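Local coordinates for proline dehydrogenase (Bradyrhizobium japonicum USDA 110, PDB 3HAZ), which probably oxidises proline to glutamate in two steps, using FAD in its proline dehydrogenase part and NAD in its aldehyde dehydrogenase part, at residues A[387-397]-A[413-424]. Numbering follows the deposited sequence.
Sequences RPRIFPQFATH and SGFEFQRLHGMG. With FAD (flavin-adenine dinucleotide), chain C.
Gln393 sends CG anti to its carbonyl carbon (chi1 -49°), while CG of Glu416 lies between its backbone N and carbonyl carbon (chi1 73°), and both chains then run extended, side by side, on the face of the sheet they share with Ala395 and Gln418. They sit on neighbouring parallel strands, 390-395 and 416-420, joined through helix 399-409 as a beta-alpha-beta unit of the proline dehydrogenase barrel, which has the TIM-barrel form. The backbone ladder runs from Glu416 N to Pro392 O, through both polar atoms of Phe394, to Thr396 N on Gln418 O.

Glu416 OE2 takes two amide donors. Gln418 NE2 arrives almost straight, at 2.8 Å and nearly along the C-O bond of OE2, whereas Gln393 NE2, 2.9 Å from OE2, comes down from above the carboxylate plane. Arg441 adds a salt bridge to the same oxygen, and a water links Gln393 OE1 to Gln418 NE2. A leucine in place of Glu416 would probably leave both amides without their shared acceptor and the charge of Arg441 without its mate. The carboxylate also meets the edge of the Phe391 ring, one face of which carries Phe415 CA.

On the other face of the sheet, Phe394 CE2 touches Phe415 CD1 at 3.7 Å, and helices 369-384 and 399-409 pack over Phe394.

Toward the C-terminal ends the contact becomes part of the FAD site: Ala395 CB lies against the flavin ring, and Thr396 OG1 and His397 N donate hydrogen bonds to O1P and O2P of one FAD phosphate. The His397 ring has Met423 CB centred over one face, 3.6 Å from the centroid, while NE2 accepts Leu420 N in the ring plane at 3.0 Å.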
loop_
_atom_site.group_PDB
_atom_site.type_symbol
_atom_site.label_atom_id
_atom_site.label_comp_id
_atom_site.label_asym_id
_atom_site.label_seq_id
_atom_site.Cartn_x
_atom_site.Cartn_y
_atom_site.Cartn_z
ATOM N N ARG A 387 -56.131 17.394 2.312
ATOM C CA ARG A 387 -57.169 18.013 1.498
ATOM C C ARG A 387 -58.526 17.615 2.090
ATOM O O ARG A 387 -58.665 16.511 2.618
ATOM C CB ARG A 387 -57.063 17.535 0.046
ATOM C CG ARG A 387 -55.765 17.932 -0.653
ATOM C CD ARG A 387 -55.697 17.347 -2.054
ATOM N NE ARG A 387 -55.567 15.891 -2.029
ATOM C CZ ARG A 387 -55.634 15.113 -3.105
ATOM N NH1 ARG A 387 -55.842 15.648 -4.301
ATOM N NH2 ARG A 387 -55.499 13.797 -2.988
ATOM N N PRO A 388 -59.537 18.496 1.992
ATOM C CA PRO A 388 -59.553 19.777 1.275
ATOM C C PRO A 388 -59.187 20.991 2.124
ATOM O O PRO A 388 -59.052 22.081 1.569
ATOM C CB PRO A 388 -61.027 19.922 0.852
ATOM C CG PRO A 388 -61.772 18.749 1.489
ATOM C CD PRO A 388 -60.871 18.170 2.521
ATOM N N ARG A 389 -59.061 20.830 3.436
ATOM C CA ARG A 389 -58.736 21.969 4.287
ATOM C C ARG A 389 -57.393 22.566 3.877
ATOM O O ARG A 389 -57.247 23.784 3.771
ATOM C CB ARG A 389 -58.708 21.569 5.763
ATOM C CG ARG A 389 -58.406 22.732 6.692
ATOM C CD ARG A 389 -58.540 22.348 8.159
ATOM N NE ARG A 389 -59.882 21.870 8.491
ATOM C CZ ARG A 389 -60.927 22.655 8.739
ATOM N NH1 ARG A 389 -60.804 23.976 8.682
ATOM N NH2 ARG A 389 -62.104 22.116 9.037
ATOM N N ILE A 390 -56.414 21.698 3.659
ATOM C CA ILE A 390 -55.100 22.117 3.189
ATOM C C ILE A 390 -55.025 21.971 1.668
ATOM O O ILE A 390 -55.319 20.906 1.124
ATOM C CB ILE A 390 -53.966 21.278 3.834
ATOM C CG1 ILE A 390 -54.028 21.352 5.361
ATOM C CG2 ILE A 390 -52.598 21.723 3.319
ATOM C CD1 ILE A 390 -53.869 22.760 5.924
ATOM N N PHE A 391 -54.648 23.051 0.991
ATOM C CA PHE A 391 -54.396 23.013 -0.444
ATOM C C PHE A 391 -52.882 22.985 -0.658
ATOM O O PHE A 391 -52.213 24.009 -0.515
ATOM C CB PHE A 391 -55.022 24.237 -1.125
ATOM C CG PHE A 391 -54.820 24.279 -2.620
ATOM C CD1 PHE A 391 -55.759 23.710 -3.479
ATOM C CD2 PHE A 391 -53.707 24.916 -3.168
ATOM C CE1 PHE A 391 -55.583 23.756 -4.859
ATOM C CE2 PHE A 391 -53.518 24.966 -4.553
ATOM C CZ PHE A 391 -54.456 24.384 -5.400
ATOM N N PRO A 392 -52.334 21.801 -0.978
ATOM C CA PRO A 392 -50.883 21.641 -1.117
ATOM C C PRO A 392 -50.366 22.239 -2.418
ATOM O O PRO A 392 -51.045 22.184 -3.443
ATOM C CB PRO A 392 -50.684 20.116 -1.130
ATOM C CG PRO A 392 -52.001 19.523 -0.701
ATOM C CD PRO A 392 -53.045 20.521 -1.124
ATOM N N GLN A 393 -49.170 22.812 -2.354
ATOM C CA GLN A 393 -48.506 23.391 -3.511
ATOM C C GLN A 393 -47.094 22.825 -3.547
ATOM O O GLN A 393 -46.278 23.119 -2.677
ATOM C CB GLN A 393 -48.442 24.913 -3.387
ATOM C CG GLN A 393 -49.775 25.575 -3.026
ATOM C CD GLN A 393 -49.596 27.000 -2.522
ATOM O OE1 GLN A 393 -49.051 27.227 -1.442
ATOM N NE2 GLN A 393 -50.050 27.963 -3.308
ATOM N N PHE A 394 -46.810 22.001 -4.543
ATOM C CA PHE A 394 -45.535 21.305 -4.590
ATOM C C PHE A 394 -44.589 22.050 -5.512
ATOM O O PHE A 394 -44.694 21.959 -6.729
ATOM C CB PHE A 394 -45.741 19.855 -5.035
ATOM C CG PHE A 394 -46.729 19.106 -4.180
ATOM C CD1 PHE A 394 -46.386 18.695 -2.899
ATOM C CD2 PHE A 394 -48.009 18.842 -4.642
ATOM C CE1 PHE A 394 -47.297 18.024 -2.099
ATOM C CE2 PHE A 394 -48.924 18.168 -3.850
ATOM C CZ PHE A 394 -48.566 17.756 -2.576
ATOM N N ALA A 395 -43.691 22.821 -4.913
ATOM C CA ALA A 395 -42.704 23.574 -5.662
ATOM C C ALA A 395 -41.474 22.705 -5.883
ATOM O O ALA A 395 -40.793 22.328 -4.931
ATOM C CB ALA A 395 -42.332 24.853 -4.906
ATOM N N THR A 396 -41.203 22.378 -7.141
ATOM C CA THR A 396 -40.060 21.550 -7.493
ATOM C C THR A 396 -39.856 21.598 -8.995
ATOM O O THR A 396 -40.818 21.730 -9.753
ATOM C CB THR A 396 -40.270 20.078 -7.062
ATOM O OG1 THR A 396 -39.209 19.268 -7.582
ATOM C CG2 THR A 396 -41.599 19.553 -7.591
ATOM N N HIS A 397 -38.609 21.486 -9.433
ATOM C CA HIS A 397 -38.337 21.373 -10.866
ATOM C C HIS A 397 -37.783 19.988 -11.207
ATOM O O HIS A 397 -37.191 19.779 -12.267
ATOM C CB HIS A 397 -37.378 22.472 -11.332
ATOM C CG HIS A 397 -37.767 23.847 -10.877
ATOM N ND1 HIS A 397 -37.015 24.573 -9.978
ATOM C CD2 HIS A 397 -38.823 24.629 -11.203
ATOM C CE1 HIS A 397 -37.594 25.741 -9.766
ATOM N NE2 HIS A 397 -38.695 25.799 -10.494
ATOM N N SER A 413 -56.994 17.237 -8.691
ATOM C CA SER A 413 -57.768 18.268 -8.016
ATOM C C SER A 413 -57.297 18.547 -6.591
ATOM O O SER A 413 -56.894 17.637 -5.865
ATOM C CB SER A 413 -59.246 17.874 -7.992
ATOM O OG SER A 413 -59.430 16.664 -7.271
ATOM N N GLY A 414 -57.373 19.810 -6.188
ATOM C CA GLY A 414 -57.151 20.182 -4.803
ATOM C C GLY A 414 -55.695 20.393 -4.438
ATOM O O GLY A 414 -55.356 20.481 -3.260
ATOM N N PHE A 415 -54.836 20.465 -5.451
ATOM C CA PHE A 415 -53.427 20.801 -5.248
ATOM C C PHE A 415 -52.860 21.444 -6.518
ATOM O O PHE A 415 -53.513 21.455 -7.567
ATOM C CB PHE A 415 -52.614 19.557 -4.853
ATOM C CG PHE A 415 -52.421 18.571 -5.977
ATOM C CD1 PHE A 415 -51.253 18.570 -6.724
ATOM C CD2 PHE A 415 -53.411 17.648 -6.289
ATOM C CE1 PHE A 415 -51.073 17.665 -7.759
ATOM C CE2 PHE A 415 -53.241 16.746 -7.325
ATOM C CZ PHE A 415 -52.071 16.753 -8.061
ATOM N N GLU A 416 -51.658 21.998 -6.416
ATOM C CA GLU A 416 -50.973 22.527 -7.589
ATOM C C GLU A 416 -49.489 22.209 -7.490
ATOM O O GLU A 416 -48.995 21.802 -6.431
ATOM C CB GLU A 416 -51.176 24.050 -7.701
ATOM C CG GLU A 416 -50.377 24.841 -6.655
ATOM C CD GLU A 416 -50.660 26.337 -6.663
ATOM O OE1 GLU A 416 -51.675 26.756 -7.256
ATOM O OE2 GLU A 416 -49.868 27.093 -6.053
ATOM N N PHE A 417 -48.786 22.372 -8.606
ATOM C CA PHE A 417 -47.336 22.393 -8.588
ATOM C C PHE A 417 -46.890 23.854 -8.687
ATOM O O PHE A 417 -47.678 24.725 -9.058
ATOM C CB PHE A 417 -46.761 21.575 -9.750
ATOM C CG PHE A 417 -46.989 20.095 -9.616
ATOM C CD1 PHE A 417 -48.015 19.473 -10.313
ATOM C CD2 PHE A 417 -46.190 19.333 -8.778
ATOM C CE1 PHE A 417 -48.236 18.109 -10.182
ATOM C CE2 PHE A 417 -46.402 17.968 -8.640
ATOM C CZ PHE A 417 -47.427 17.355 -9.343
ATOM N N GLN A 418 -45.631 24.120 -8.362
ATOM C CA GLN A 418 -45.077 25.461 -8.545
ATOM C C GLN A 418 -43.679 25.418 -9.139
ATOM O O GLN A 418 -42.973 24.408 -9.044
ATOM C CB GLN A 418 -45.032 26.234 -7.232
ATOM C CG GLN A 418 -46.338 26.320 -6.497
ATOM C CD GLN A 418 -46.247 27.229 -5.296
ATOM O OE1 GLN A 418 -45.160 27.434 -4.745
ATOM N NE2 GLN A 418 -47.388 27.792 -4.882
ATOM N N ARG A 419 -43.285 26.531 -9.743
ATOM C CA ARG A 419 -41.969 26.656 -10.332
ATOM C C ARG A 419 -41.560 28.120 -10.368
ATOM O O ARG A 419 -42.401 29.014 -10.270
ATOM C CB ARG A 419 -41.977 26.106 -11.753
ATOM C CG ARG A 419 -42.732 26.991 -12.749
ATOM C CD ARG A 419 -42.506 26.518 -14.176
ATOM N NE ARG A 419 -42.978 27.483 -15.157
ATOM C CZ ARG A 419 -42.184 28.272 -15.875
ATOM N NH1 ARG A 419 -42.715 29.122 -16.738
ATOM N NH2 ARG A 419 -40.861 28.214 -15.727
ATOM N N LEU A 420 -40.266 28.354 -10.541
ATOM C CA LEU A 420 -39.739 29.703 -10.667
ATOM C C LEU A 420 -39.510 30.039 -12.138
ATOM O O LEU A 420 -38.949 29.240 -12.889
ATOM C CB LEU A 420 -38.428 29.826 -9.888
ATOM C CG LEU A 420 -38.000 31.243 -9.510
ATOM C CD1 LEU A 420 -39.047 31.893 -8.612
ATOM C CD2 LEU A 420 -36.641 31.221 -8.823
ATOM N N HIS A 421 -39.961 31.216 -12.553
ATOM C CA HIS A 421 -39.737 31.667 -13.919
ATOM C C HIS A 421 -38.273 31.413 -14.300
ATOM O O HIS A 421 -37.362 31.704 -13.529
ATOM C CB HIS A 421 -40.109 33.149 -14.050
ATOM C CG HIS A 421 -40.424 33.575 -15.451
ATOM N ND1 HIS A 421 -41.198 32.816 -16.303
ATOM C CD2 HIS A 421 -40.077 34.685 -16.145
ATOM C CE1 HIS A 421 -41.305 33.435 -17.466
ATOM N NE2 HIS A 421 -40.634 34.571 -17.396
ATOM N N GLY A 422 -38.047 30.832 -15.473
ATOM C CA GLY A 422 -36.699 30.493 -15.899
ATOM C C GLY A 422 -36.252 29.089 -15.516
ATOM O O GLY A 422 -35.123 28.688 -15.808
ATOM N N MET A 423 -37.128 28.340 -14.855
ATOM C CA MET A 423 -36.856 26.936 -14.542
ATOM C C MET A 423 -38.123 26.098 -14.689
ATOM O O MET A 423 -39.228 26.609 -14.529
ATOM C CB MET A 423 -36.321 26.785 -13.117
ATOM C CG MET A 423 -35.096 27.638 -12.795
ATOM S SD MET A 423 -34.510 27.355 -11.108
ATOM C CE MET A 423 -33.860 25.693 -11.258
ATOM N N GLY A 424 -37.960 24.806 -14.977
ATOM C CA GLY A 424 -39.088 23.898 -15.067
ATOM C C GLY A 424 -40.065 24.150 -16.206
ATOM O O GLY A 424 -41.138 23.553 -16.250
HETATM P PA FAD C . -33.665 18.861 -6.818
HETATM O O1A FAD C . -32.351 18.893 -7.788
HETATM O O2A FAD C . -34.435 17.625 -6.954
HETATM O O5B FAD C . -33.173 18.984 -5.274
HETATM C C5B FAD C . -32.314 20.037 -4.942
HETATM C C4B FAD C . -32.212 20.159 -3.415
HETATM O O4B FAD C . -32.124 18.893 -2.560
HETATM C C3B FAD C . -31.778 21.270 -2.671
HETATM O O3B FAD C . -32.252 22.556 -3.030
HETATM C C2B FAD C . -31.813 20.790 -1.243
HETATM O O2B FAD C . -32.906 21.213 -0.448
HETATM C C1B FAD C . -31.606 19.319 -1.317
HETATM N N9A FAD C . -30.247 18.816 -1.223
HETATM C C8A FAD C . -29.187 19.022 -2.100
HETATM N N7A FAD C . -28.116 18.311 -1.629
HETATM C C5A FAD C . -28.526 17.653 -0.446
HETATM C C6A FAD C . -27.806 16.742 0.510
HETATM N N6A FAD C . -26.407 16.392 0.291
HETATM N N1A FAD C . -28.433 16.245 1.554
HETATM C C2A FAD C . -29.788 16.557 1.784
HETATM N N3A FAD C . -30.479 17.435 0.867
HETATM C C4A FAD C . -29.823 17.950 -0.222
HETATM N N1 FAD C . -36.816 26.835 -0.232
HETATM C C2 FAD C . -36.787 27.301 1.060
HETATM O O2 FAD C . -35.804 26.862 1.920
HETATM N N3 FAD C . -37.751 28.276 1.490
HETATM C C4 FAD C . -38.697 28.738 0.620
HETATM O O4 FAD C . -39.678 29.637 1.058
HETATM C C4X FAD C . -38.733 28.248 -0.731
HETATM N N5 FAD C . -39.769 28.738 -1.693
HETATM C C5X FAD C . -39.783 28.248 -3.021
HETATM C C6 FAD C . -40.797 28.737 -3.967
HETATM C C7 FAD C . -40.813 28.242 -5.291
HETATM C C7M FAD C . -41.852 28.773 -6.266
HETATM C C8 FAD C . -39.819 27.232 -5.725
HETATM C C8M FAD C . -39.809 26.681 -7.161
HETATM C C9 FAD C . -38.852 26.767 -4.818
HETATM C C9A FAD C . -38.822 27.284 -3.438
HETATM N N10 FAD C . -37.816 26.805 -2.487
HETATM C C10 FAD C . -37.808 27.312 -1.134
HETATM C "C1'" FAD C . -36.893 25.670 -2.809
HETATM C "C2'" FAD C . -35.510 26.056 -3.395
HETATM O "O2'" FAD C . -35.530 27.406 -3.846
HETATM C "C3'" FAD C . -35.139 25.057 -4.503
HETATM O "O3'" FAD C . -35.856 25.364 -5.694
HETATM C "C4'" FAD C . -35.430 23.565 -4.105
HETATM O "O4'" FAD C . -35.002 23.146 -2.856
HETATM C "C5'" FAD C . -35.010 22.574 -5.223
HETATM O "O5'" FAD C . -35.722 21.347 -5.169
HETATM P P FAD C . -35.988 20.551 -6.599
HETATM O O1P FAD C . -36.949 19.217 -6.320
HETATM O O2P FAD C . -36.587 21.472 -7.572
HETATM O O3P FAD C . -34.517 20.188 -7.209
HETATM O O HOH W 1 -47.334 29.254 -2.041
#